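Local coordinates for extrinsic protein in photosystem II (Chaetoceros gracilis, PDB 4K7B), which is an extrinsic subunit of photosystem II in a marine diatom, and probably binds at the lumenal surface of the complex to support oxygen evolution, at residues I9-A12 / R13-G17; K24-A28 / A29-K33; A59-A62 / Q63-I67; E38-A41 / F42-F45. One frame throughout, in Å; residues are numbered along the deposited sequence.

Contact 1: I9-A12 / R13-G17; sequences INRA and RGLYG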
loop_
_atom_site.group_PDB
_atom_site.type_symbol
_atom_site.label_atom_id
_atom_site.label_comp_id
_atom_site.label_asym_id
_atom_site.label_seq_id
_atom_site.Cartn_x
_atom_site.Cartn_y
_atom_site.Cartn_z
ATOM N N ILE A 9 -3.600 -13.470 10.557
ATOM C CA ILE A 9 -4.282 -12.706 9.526
ATOM C C ILE A 9 -4.423 -11.252 9.937
ATOM O O ILE A 9 -4.074 -10.347 9.174
ATOM C CB ILE A 9 -5.671 -13.298 9.214
ATOM C CG1 ILE A 9 -5.523 -14.655 8.532
ATOM C CG2 ILE A 9 -6.481 -12.332 8.347
ATOM C CD1 ILE A 9 -6.840 -15.405 8.377
ATOM N N ASN A 10 -4.925 -11.008 11.144
ATOM C CA ASN A 10 -5.042 -9.630 11.613
ATOM C C ASN A 10 -3.719 -8.888 11.728
ATOM O O ASN A 10 -3.640 -7.694 11.448
ATOM C CB ASN A 10 -5.784 -9.558 12.951
ATOM C CG ASN A 10 -7.256 -9.305 12.775
ATOM O OD1 ASN A 10 -7.841 -9.702 11.763
ATOM N ND2 ASN A 10 -7.868 -8.621 13.750
ATOM N N ARG A 11 -2.678 -9.588 12.160
ATOM C CA ARG A 11 -1.360 -8.993 12.312
ATOM C C ARG A 11 -0.827 -8.570 10.936
ATOM O O ARG A 11 -0.303 -7.461 10.773
ATOM C CB ARG A 11 -0.424 -10.014 12.977
ATOM C CG ARG A 11 0.641 -9.435 13.884
ATOM C CD ARG A 11 1.397 -10.529 14.656
ATOM N NE ARG A 11 0.789 -10.857 15.951
ATOM C CZ ARG A 11 0.332 -12.065 16.274
ATOM N NH1 ARG A 11 0.417 -13.063 15.403
ATOM N NH2 ARG A 11 -0.209 -12.280 17.466
ATOM N N ALA A 12 -0.970 -9.452 9.963
ATOM C CA ALA A 12 -0.496 -9.133 8.619
ATOM C C ALA A 12 -1.304 -7.989 7.987
ATOM O O ALA A 12 -0.734 -7.046 7.417
ATOM C CB ALA A 12 -0.523 -10.372 7.742
ATOM N N ARG A 13 -2.626 -8.055 8.111
ATOM C CA ARG A 13 -3.478 -7.026 7.536
ATOM C C ARG A 13 -3.198 -5.668 8.173
ATOM O O ARG A 13 -3.093 -4.647 7.495
ATOM C CB ARG A 13 -4.954 -7.439 7.667
ATOM C CG ARG A 13 -5.965 -6.388 7.279
ATOM C CD ARG A 13 -7.371 -7.008 7.161
ATOM N NE ARG A 13 -7.418 -7.953 6.050
ATOM C CZ ARG A 13 -7.627 -7.604 4.785
ATOM N NH1 ARG A 13 -7.837 -6.329 4.473
ATOM N NH2 ARG A 13 -7.642 -8.530 3.829
ATOM N N GLY A 14 -3.054 -5.656 9.511
ATOM C CA GLY A 14 -2.778 -4.438 10.242
ATOM C C GLY A 14 -1.419 -3.857 9.896
ATOM O O GLY A 14 -1.319 -2.738 9.392
ATOM N N LEU A 15 -0.362 -4.619 10.161
ATOM C CA LEU A 15 0.987 -4.081 10.020
ATOM C C LEU A 15 1.335 -3.786 8.556
ATOM O O LEU A 15 1.774 -2.661 8.213
ATOM C CB LEU A 15 2.008 -5.034 10.637
ATOM C CG LEU A 15 1.924 -5.182 12.158
ATOM C CD1 LEU A 15 2.868 -6.283 12.623
ATOM C CD2 LEU A 15 2.254 -3.850 12.826
ATOM N N TYR A 16 1.092 -4.762 7.681
ATOM C CA TYR A 16 1.519 -4.578 6.295
ATOM C C TYR A 16 0.520 -3.700 5.548
ATOM O O TYR A 16 0.916 -2.873 4.717
ATOM C CB TYR A 16 1.754 -5.922 5.600
ATOM C CG TYR A 16 2.822 -6.702 6.318
ATOM C CD1 TYR A 16 4.106 -6.173 6.458
ATOM C CD2 TYR A 16 2.550 -7.938 6.895
ATOM C CE1 TYR A 16 5.084 -6.856 7.145
ATOM C CE2 TYR A 16 3.523 -8.627 7.586
ATOM C CZ TYR A 16 4.787 -8.081 7.702
ATOM O OH TYR A 16 5.764 -8.756 8.380
ATOM N N GLY A 17 -0.769 -3.854 5.855
ATOM C CA GLY A 17 -1.745 -2.962 5.276
ATOM C C GLY A 17 -1.434 -1.521 5.639
ATOM O O GLY A 17 -1.566 -0.639 4.791
#

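Contact 2: K24-A28 / A29-K33; sequences KDAVA and AGDFK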
loop_
_atom_site.group_PDB
_atom_site.type_symbol
_atom_site.label_atom_id
_atom_site.label_comp_id
_atom_site.label_asym_id
_atom_site.label_seq_id
_atom_site.Cartn_x
_atom_site.Cartn_y
_atom_site.Cartn_z
ATOM N N LYS A 24 0.610 6.754 0.688
ATOM C CA LYS A 24 -0.258 7.712 -0.013
ATOM C C LYS A 24 0.494 8.949 -0.518
ATOM O O LYS A 24 0.361 9.331 -1.678
ATOM C CB LYS A 24 -1.425 8.141 0.878
ATOM C CG LYS A 24 -2.389 9.095 0.183
ATOM C CD LYS A 24 -3.549 9.455 1.098
ATOM C CE LYS A 24 -4.364 10.617 0.543
ATOM N NZ LYS A 24 -3.583 11.889 0.535
ATOM N N ASP A 25 1.291 9.562 0.354
ATOM C CA ASP A 25 2.056 10.742 -0.046
ATOM C C ASP A 25 3.100 10.428 -1.123
ATOM O O ASP A 25 3.267 11.194 -2.071
ATOM C CB ASP A 25 2.712 11.399 1.169
ATOM C CG ASP A 25 1.725 12.177 2.011
ATOM O OD1 ASP A 25 0.888 12.909 1.440
ATOM O OD2 ASP A 25 1.781 12.049 3.246
ATOM N N ALA A 26 3.793 9.298 -0.990
ATOM C CA ALA A 26 4.768 8.904 -2.006
ATOM C C ALA A 26 4.092 8.724 -3.360
ATOM O O ALA A 26 4.609 9.147 -4.388
ATOM C CB ALA A 26 5.487 7.619 -1.585
ATOM N N VAL A 27 2.924 8.098 -3.355
ATOM C CA VAL A 27 2.169 7.902 -4.575
ATOM C C VAL A 27 1.765 9.250 -5.177
ATOM O O VAL A 27 1.922 9.470 -6.383
ATOM C CB VAL A 27 0.934 7.028 -4.302
ATOM C CG1 VAL A 27 -0.005 7.039 -5.495
ATOM C CG2 VAL A 27 1.381 5.614 -3.961
ATOM N N ALA A 28 1.280 10.153 -4.333
ATOM C CA ALA A 28 0.878 11.479 -4.805
ATOM C C ALA A 28 2.050 12.234 -5.420
ATOM O O ALA A 28 1.886 12.956 -6.405
ATOM C CB ALA A 28 0.267 12.285 -3.666
ATOM N N ALA A 29 3.240 12.046 -4.847
ATOM C CA ALA A 29 4.414 12.816 -5.239
ATOM C C ALA A 29 5.191 12.189 -6.380
ATOM O O ALA A 29 6.122 12.807 -6.897
ATOM C CB ALA A 29 5.340 13.011 -4.050
ATOM N N GLY A 30 4.827 10.959 -6.757
ATOM C CA GLY A 30 5.581 10.220 -7.760
ATOM C C GLY A 30 6.884 9.630 -7.235
ATOM O O GLY A 30 7.822 9.381 -8.003
ATOM N N ASP A 31 6.937 9.391 -5.928
ATOM C CA ASP A 31 8.143 8.905 -5.258
ATOM C C ASP A 31 8.139 7.379 -5.308
ATOM O O ASP A 31 7.824 6.715 -4.323
ATOM C CB ASP A 31 8.159 9.453 -3.818
ATOM C CG ASP A 31 9.341 8.981 -2.981
ATOM O OD1 ASP A 31 10.299 8.399 -3.527
ATOM O OD2 ASP A 31 9.301 9.212 -1.749
ATOM N N PHE A 32 8.506 6.839 -6.463
ATOM C CA PHE A 32 8.357 5.409 -6.702
ATOM C C PHE A 32 9.331 4.577 -5.869
ATOM O O PHE A 32 9.027 3.436 -5.509
ATOM C CB PHE A 32 8.518 5.086 -8.189
ATOM C CG PHE A 32 7.572 5.840 -9.083
ATOM C CD1 PHE A 32 6.289 6.130 -8.674
ATOM C CD2 PHE A 32 7.975 6.257 -10.344
ATOM C CE1 PHE A 32 5.417 6.827 -9.500
ATOM C CE2 PHE A 32 7.109 6.952 -11.173
ATOM C CZ PHE A 32 5.830 7.236 -10.750
ATOM N N LYS A 33 10.493 5.144 -5.553
ATOM C CA LYS A 33 11.464 4.465 -4.696
ATOM C C LYS A 33 10.850 4.029 -3.361
ATOM O O LYS A 33 11.128 2.945 -2.869
ATOM C CB LYS A 33 12.673 5.373 -4.454
ATOM C CG LYS A 33 13.687 4.841 -3.458
ATOM C CD LYS A 33 14.764 5.884 -3.211
ATOM C CE LYS A 33 15.333 5.799 -1.817
ATOM N NZ LYS A 33 16.420 4.781 -1.731
#

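Contact 3: A59-A62 / Q63-I67; sequences AAIA and QTNEI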
loop_
_atom_site.group_PDB
_atom_site.type_symbol
_atom_site.label_atom_id
_atom_site.label_comp_id
_atom_site.label_asym_id
_atom_site.label_seq_id
_atom_site.Cartn_x
_atom_site.Cartn_y
_atom_site.Cartn_z
ATOM N N ALA A 59 -5.268 -12.674 -6.957
ATOM C CA ALA A 59 -5.726 -11.346 -7.360
ATOM C C ALA A 59 -4.822 -10.262 -6.789
ATOM O O ALA A 59 -4.480 -9.298 -7.479
ATOM C CB ALA A 59 -7.160 -11.115 -6.916
ATOM N N ALA A 60 -4.437 -10.433 -5.532
ATOM C CA ALA A 60 -3.592 -9.455 -4.859
ATOM C C ALA A 60 -2.217 -9.373 -5.497
ATOM O O ALA A 60 -1.664 -8.278 -5.646
ATOM C CB ALA A 60 -3.490 -9.778 -3.363
ATOM N N ILE A 61 -1.669 -10.530 -5.872
ATOM C CA ILE A 61 -0.388 -10.577 -6.561
ATOM C C ILE A 61 -0.512 -9.886 -7.915
ATOM O O ILE A 61 0.345 -9.081 -8.282
ATOM C CB ILE A 61 0.101 -12.035 -6.710
ATOM C CG1 ILE A 61 0.567 -12.577 -5.358
ATOM C CG2 ILE A 61 1.223 -12.139 -7.750
ATOM C CD1 ILE A 61 0.826 -14.074 -5.342
ATOM N N ALA A 62 -1.591 -10.163 -8.650
ATOM C CA ALA A 62 -1.794 -9.468 -9.923
ATOM C C ALA A 62 -1.886 -7.936 -9.778
ATOM O O ALA A 62 -1.307 -7.193 -10.587
ATOM C CB ALA A 62 -3.011 -10.030 -10.668
ATOM N N GLN A 63 -2.594 -7.472 -8.751
ATOM C CA GLN A 63 -2.754 -6.032 -8.515
ATOM C C GLN A 63 -1.424 -5.393 -8.114
ATOM O O GLN A 63 -1.106 -4.241 -8.483
ATOM C CB GLN A 63 -3.829 -5.801 -7.445
ATOM C CG GLN A 63 -5.222 -6.221 -7.916
ATOM C CD GLN A 63 -6.152 -6.614 -6.782
ATOM O OE1 GLN A 63 -5.806 -6.510 -5.605
ATOM N NE2 GLN A 63 -7.343 -7.082 -7.138
ATOM N N THR A 64 -0.633 -6.160 -7.367
ATOM C CA THR A 64 0.713 -5.717 -6.993
ATOM C C THR A 64 1.590 -5.557 -8.242
ATOM O O THR A 64 2.274 -4.522 -8.441
ATOM C CB THR A 64 1.360 -6.708 -6.010
ATOM O OG1 THR A 64 0.536 -6.802 -4.829
ATOM C CG2 THR A 64 2.760 -6.253 -5.612
ATOM N N ASN A 65 1.545 -6.578 -9.096
ATOM C CA ASN A 65 2.282 -6.526 -10.350
ATOM C C ASN A 65 1.854 -5.311 -11.166
ATOM O O ASN A 65 2.680 -4.658 -11.801
ATOM C CB ASN A 65 2.082 -7.792 -11.176
ATOM C CG ASN A 65 2.872 -8.990 -10.643
ATOM O OD1 ASN A 65 3.842 -8.845 -9.915
ATOM N ND2 ASN A 65 2.443 -10.191 -11.020
ATOM N N GLU A 66 0.559 -5.002 -11.151
ATOM C CA GLU A 66 0.070 -3.832 -11.878
ATOM C C GLU A 66 0.674 -2.533 -11.342
ATOM O O GLU A 66 1.079 -1.645 -12.131
ATOM C CB GLU A 66 -1.457 -3.762 -11.821
ATOM C CG GLU A 66 -2.052 -2.848 -12.866
ATOM C CD GLU A 66 -1.865 -3.384 -14.272
ATOM O OE1 GLU A 66 -1.775 -2.572 -15.217
ATOM O OE2 GLU A 66 -1.804 -4.620 -14.430
ATOM N N ILE A 67 0.729 -2.408 -10.010
ATOM C CA ILE A 67 1.418 -1.254 -9.425
ATOM C C ILE A 67 2.849 -1.140 -9.951
ATOM O O ILE A 67 3.293 -0.055 -10.358
ATOM C CB ILE A 67 1.440 -1.316 -7.888
ATOM C CG1 ILE A 67 0.024 -1.189 -7.344
ATOM C CG2 ILE A 67 2.350 -0.223 -7.309
ATOM C CD1 ILE A 67 -0.063 -1.523 -5.876
#

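Contact 4: E38-A41 / F42-F45; sequences EKNA and FILF. With SO4 (sulfate ion), chain C.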
loop_
_atom_site.group_PDB
_atom_site.type_symbol
_atom_site.label_atom_id
_atom_site.label_comp_id
_atom_site.label_asym_id
_atom_site.label_seq_id
_atom_site.Cartn_x
_atom_site.Cartn_y
_atom_site.Cartn_z
ATOM N N GLU A 38 8.863 -0.620 -0.116
ATOM C CA GLU A 38 7.861 -1.451 0.603
ATOM C C GLU A 38 7.415 -2.799 -0.049
ATOM O O GLU A 38 6.352 -3.394 0.298
ATOM C CB GLU A 38 6.614 -0.622 0.923
ATOM C CG GLU A 38 6.889 0.598 1.766
ATOM C CD GLU A 38 7.118 0.289 3.227
ATOM O OE1 GLU A 38 7.517 1.215 3.950
ATOM O OE2 GLU A 38 6.893 -0.858 3.662
ATOM N N LYS A 39 8.230 -3.298 -0.984
ATOM C CA LYS A 39 7.937 -4.560 -1.674
ATOM C C LYS A 39 7.555 -5.665 -0.695
ATOM O O LYS A 39 6.610 -6.443 -0.910
ATOM C CB LYS A 39 9.147 -5.013 -2.497
ATOM C CG LYS A 39 9.172 -4.507 -3.927
ATOM C CD LYS A 39 10.462 -4.925 -4.639
ATOM C CE LYS A 39 10.765 -6.405 -4.448
ATOM N NZ LYS A 39 12.004 -6.817 -5.190
ATOM N N ASN A 40 8.312 -5.745 0.400
ATOM C CA ASN A 40 8.043 -6.785 1.384
ATOM C C ASN A 40 6.681 -6.642 2.052
ATOM O O ASN A 40 6.070 -7.641 2.424
ATOM C CB ASN A 40 9.155 -6.879 2.427
ATOM C CG ASN A 40 10.440 -7.434 1.846
ATOM O OD1 ASN A 40 10.436 -8.027 0.771
ATOM N ND2 ASN A 40 11.545 -7.238 2.546
ATOM N N ALA A 41 6.199 -5.408 2.194
ATOM C CA ALA A 41 4.877 -5.191 2.773
ATOM C C ALA A 41 3.841 -5.736 1.816
ATOM O O ALA A 41 2.849 -6.343 2.255
ATOM C CB ALA A 41 4.626 -3.718 3.050
ATOM N N PHE A 42 4.058 -5.538 0.518
ATOM C CA PHE A 42 3.117 -6.165 -0.434
ATOM C C PHE A 42 3.138 -7.698 -0.353
ATOM O O PHE A 42 2.071 -8.352 -0.287
ATOM C CB PHE A 42 3.408 -5.728 -1.873
ATOM C CG PHE A 42 3.074 -4.294 -2.135
ATOM C CD1 PHE A 42 1.774 -3.922 -2.443
ATOM C CD2 PHE A 42 4.049 -3.312 -2.034
ATOM C CE1 PHE A 42 1.453 -2.601 -2.666
ATOM C CE2 PHE A 42 3.737 -1.991 -2.260
ATOM C CZ PHE A 42 2.432 -1.633 -2.574
ATOM N N ILE A 43 4.340 -8.267 -0.363
ATOM C CA ILE A 43 4.468 -9.725 -0.311
ATOM C C ILE A 43 3.786 -10.305 0.934
ATOM O O ILE A 43 3.001 -11.260 0.854
ATOM C CB ILE A 43 5.935 -10.151 -0.316
ATOM C CG1 ILE A 43 6.604 -9.716 -1.619
ATOM C CG2 ILE A 43 6.047 -11.655 -0.145
ATOM C CD1 ILE A 43 8.127 -9.877 -1.602
ATOM N N LEU A 44 4.083 -9.701 2.081
ATOM C CA LEU A 44 3.646 -10.243 3.359
ATOM C C LEU A 44 2.179 -9.930 3.661
ATOM O O LEU A 44 1.510 -10.700 4.356
ATOM C CB LEU A 44 4.573 -9.765 4.473
ATOM C CG LEU A 44 5.995 -10.300 4.297
ATOM C CD1 LEU A 44 6.945 -9.653 5.290
ATOM C CD2 LEU A 44 6.022 -11.811 4.400
ATOM N N PHE A 45 1.663 -8.824 3.123
ATOM C CA PHE A 45 0.220 -8.620 3.146
ATOM C C PHE A 45 -0.450 -9.702 2.330
ATOM O O PHE A 45 -1.389 -10.339 2.766
ATOM C CB PHE A 45 -0.213 -7.261 2.591
ATOM C CG PHE A 45 -1.710 -7.062 2.635
ATOM C CD1 PHE A 45 -2.314 -6.490 3.750
ATOM C CD2 PHE A 45 -2.521 -7.495 1.584
ATOM C CE1 PHE A 45 -3.687 -6.328 3.814
ATOM C CE2 PHE A 45 -3.890 -7.341 1.637
ATOM C CZ PHE A 45 -4.491 -6.760 2.762
HETATM S S SO4 C . 11.154 -5.214 5.734
HETATM O O1 SO4 C . 10.134 -5.422 6.770
HETATM O O2 SO4 C . 12.151 -4.253 6.203
HETATM O O3 SO4 C . 11.800 -6.501 5.460
HETATM O O4 SO4 C . 10.552 -4.696 4.502
#

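Contact 1: I9-A12 / R13-G17
A12 and Y16 meet one helical turn apart in an apolar contact: CB of A12 lies 4.0 Å from CD2 of Y16. The ring swings back along the helix because its CG sits beside the backbone N and opposite the carbonyl carbon (chi1 -60°), which also brings CD2 of Y16 to 3.4 Å from O of A12. A second, looser pair is R11 and L15, side by side and pointing the same way; in the R11 conformer described, one of two, its CG is 4.1 Å from CD1 of L15.

All of this belongs to the middle of helix 6-21 in the Psb31 domain, whose family is grouped with PsbQ-like proteins. Backbone bonding is that of a regular alpha-helix: N of R13, G14, L15 and Y16 each donate to the carbonyl four residues earlier. The bond from R13 N to I9 O is 2.9 Å long, whereas that from Y16 N to A12 O, equally short, is more bent, at 145°.

The polar end of R13 leads elsewhere. This side chain, also modelled twice, leaves the helix with CG opposite its own N (chi1 172°); in the conformer described, its guanidinium gives NH1 to the carbonyl of N90 and, weakly, NH2 to the hydroxyl of Y50. On helix 39-49, Y16 also packs against L44 and F45, while R13 touches F45 and A49.

Contact 2: K24-A28 / A29-K33
A Schellman motif closes helix 24-29, with A26 and D31 meeting across the turn. Its signature bond runs from D31 N to A26 O, spanning five residues at 2.8 Å. The second bond back into the last turn, G30 N to V27 O, is longer at 3.3 Å; its donor stands above the carbonyl plane, 72° out of it, and so does not use a lone pair. One residue earlier, A29 N still makes a helical bond to D25 O at 2.9 Å. G30 takes the positive phi (76°) of the motif, a value that favours glycine.

Side-chain contact is slight. CB of A26 comes within 3.9 Å of CB of D31 and also faces the carbonyl O of D31 at 3.7 Å. The carboxylate of D31 projects with CG opposite its backbone N (chi1 178°), which leaves OD2 of D31 4.1 Å from CB of A26. Just beyond, G30 O stands 3.6 Å above the plane of the F32 ring, over its centre.

Outside the turn, A28 O accepts a bond from NZ of K76, and V27 and F32 pack on helix 76-89. D31 is the centre of an inverse gamma turn leading into helix 32-37. The whole is typical of a Schellman motif with glycine at C', one residue past the C-cap, joining two short helices at the protein surface.

Contact 3: A59-A62 / Q63-I67
T64 and A60 make a close junction in this part of helix 54-73, with two bonds on one carbonyl oxygen. O of A60 receives OG1 of T64 at 2.8 Å and N of T64 at 2.9 Å, and the donors arrive from opposite faces of the carbonyl plane. The hydroxyl folds back because OG1 lies opposite the carbonyl carbon (chi1 -59°); it is also bonded to ND2 of N46. Q63 also packs closely, without a side-chain bond to A59 O: its CD is 3.2 Å from O of A59 as the chain runs back beside that carbonyl. Its amide holds OE1 to ND2 of N90, while NE2 of Q63 is merely in van der Waals range of CB of A59, at 4.0 Å.

The solvent side is looser. I61 and N65 lie alongside each other there, pointing the same way, with CG2 of I61 4.0 Å from ND2 of N65. Between A62 and E66 the link is chiefly the backbone bond, E66 N to A62 O, at 2.9 Å and 149°.

The inner side faces two helices: A60 touches N46 and T64 touches F42 on helix 39-49, while Q63 and T64 rest on Y86 of helix 76-89, and I67 fits against both F42 and A82.

Contact 4: E38-A41 / F42-F45
A sulfate ion, probably from the crystallisation liquor, is held at the first turn of helix 39-49 by N40, a residue that also lies against I43. ND2 of N40 donates to O3 of the sulfate at 3.0 Å and 155°, and only weakly to O4; the ion is bonded to R19 NH2 as well. The other amide atom, OD1 of N40, is 3.8 Å from CD1 of I43, the two side chains running side by side.

E38 occupies the N-cap position. Its carbonyl O accepts from F42 N at 3.1 Å, and K39 O receives I43 N at 3.0 Å. The F42 ring turns back toward the start of the helix, with CG opposite the carbonyl carbon (chi1 -70°), and CD2 of F42 comes to 3.3 Å from O of E38. CA of K39 lies at the edge of the same ring. CG of L44 lies 3.3 Å from N40 O, and F45 N bonds to A41 O.

F42 packs on L23 and meets the ring of Y86, whereas F45 touches N90 and I92. E38 OE2 forms a salt bridge with R19 NE. Two nitrogens of the R19 guanidinium thus serve different anions, which implies that its positive charge probably helps hold the sulfate beside N40 and balance the E38 carboxylate near this helix start.

Contacts 1, 3 and 4 are stretches of about two turns within three helices that pack together, whereas contact 2 is the end of a short helix and lies across the centre of the chain from contact 1. Contact 4 is the middle member: its centre is about 11 Å from those of contacts 1 and 3, and it touches both through packing. Contacts 1 and 3 do not touch. Contacts 1 and 4 are partly buried and use aromatic packing; contacts 2 and 3 are nearer the surface, one relying on glycine-dependent backbone bonds, the other on a threonine hydroxyl.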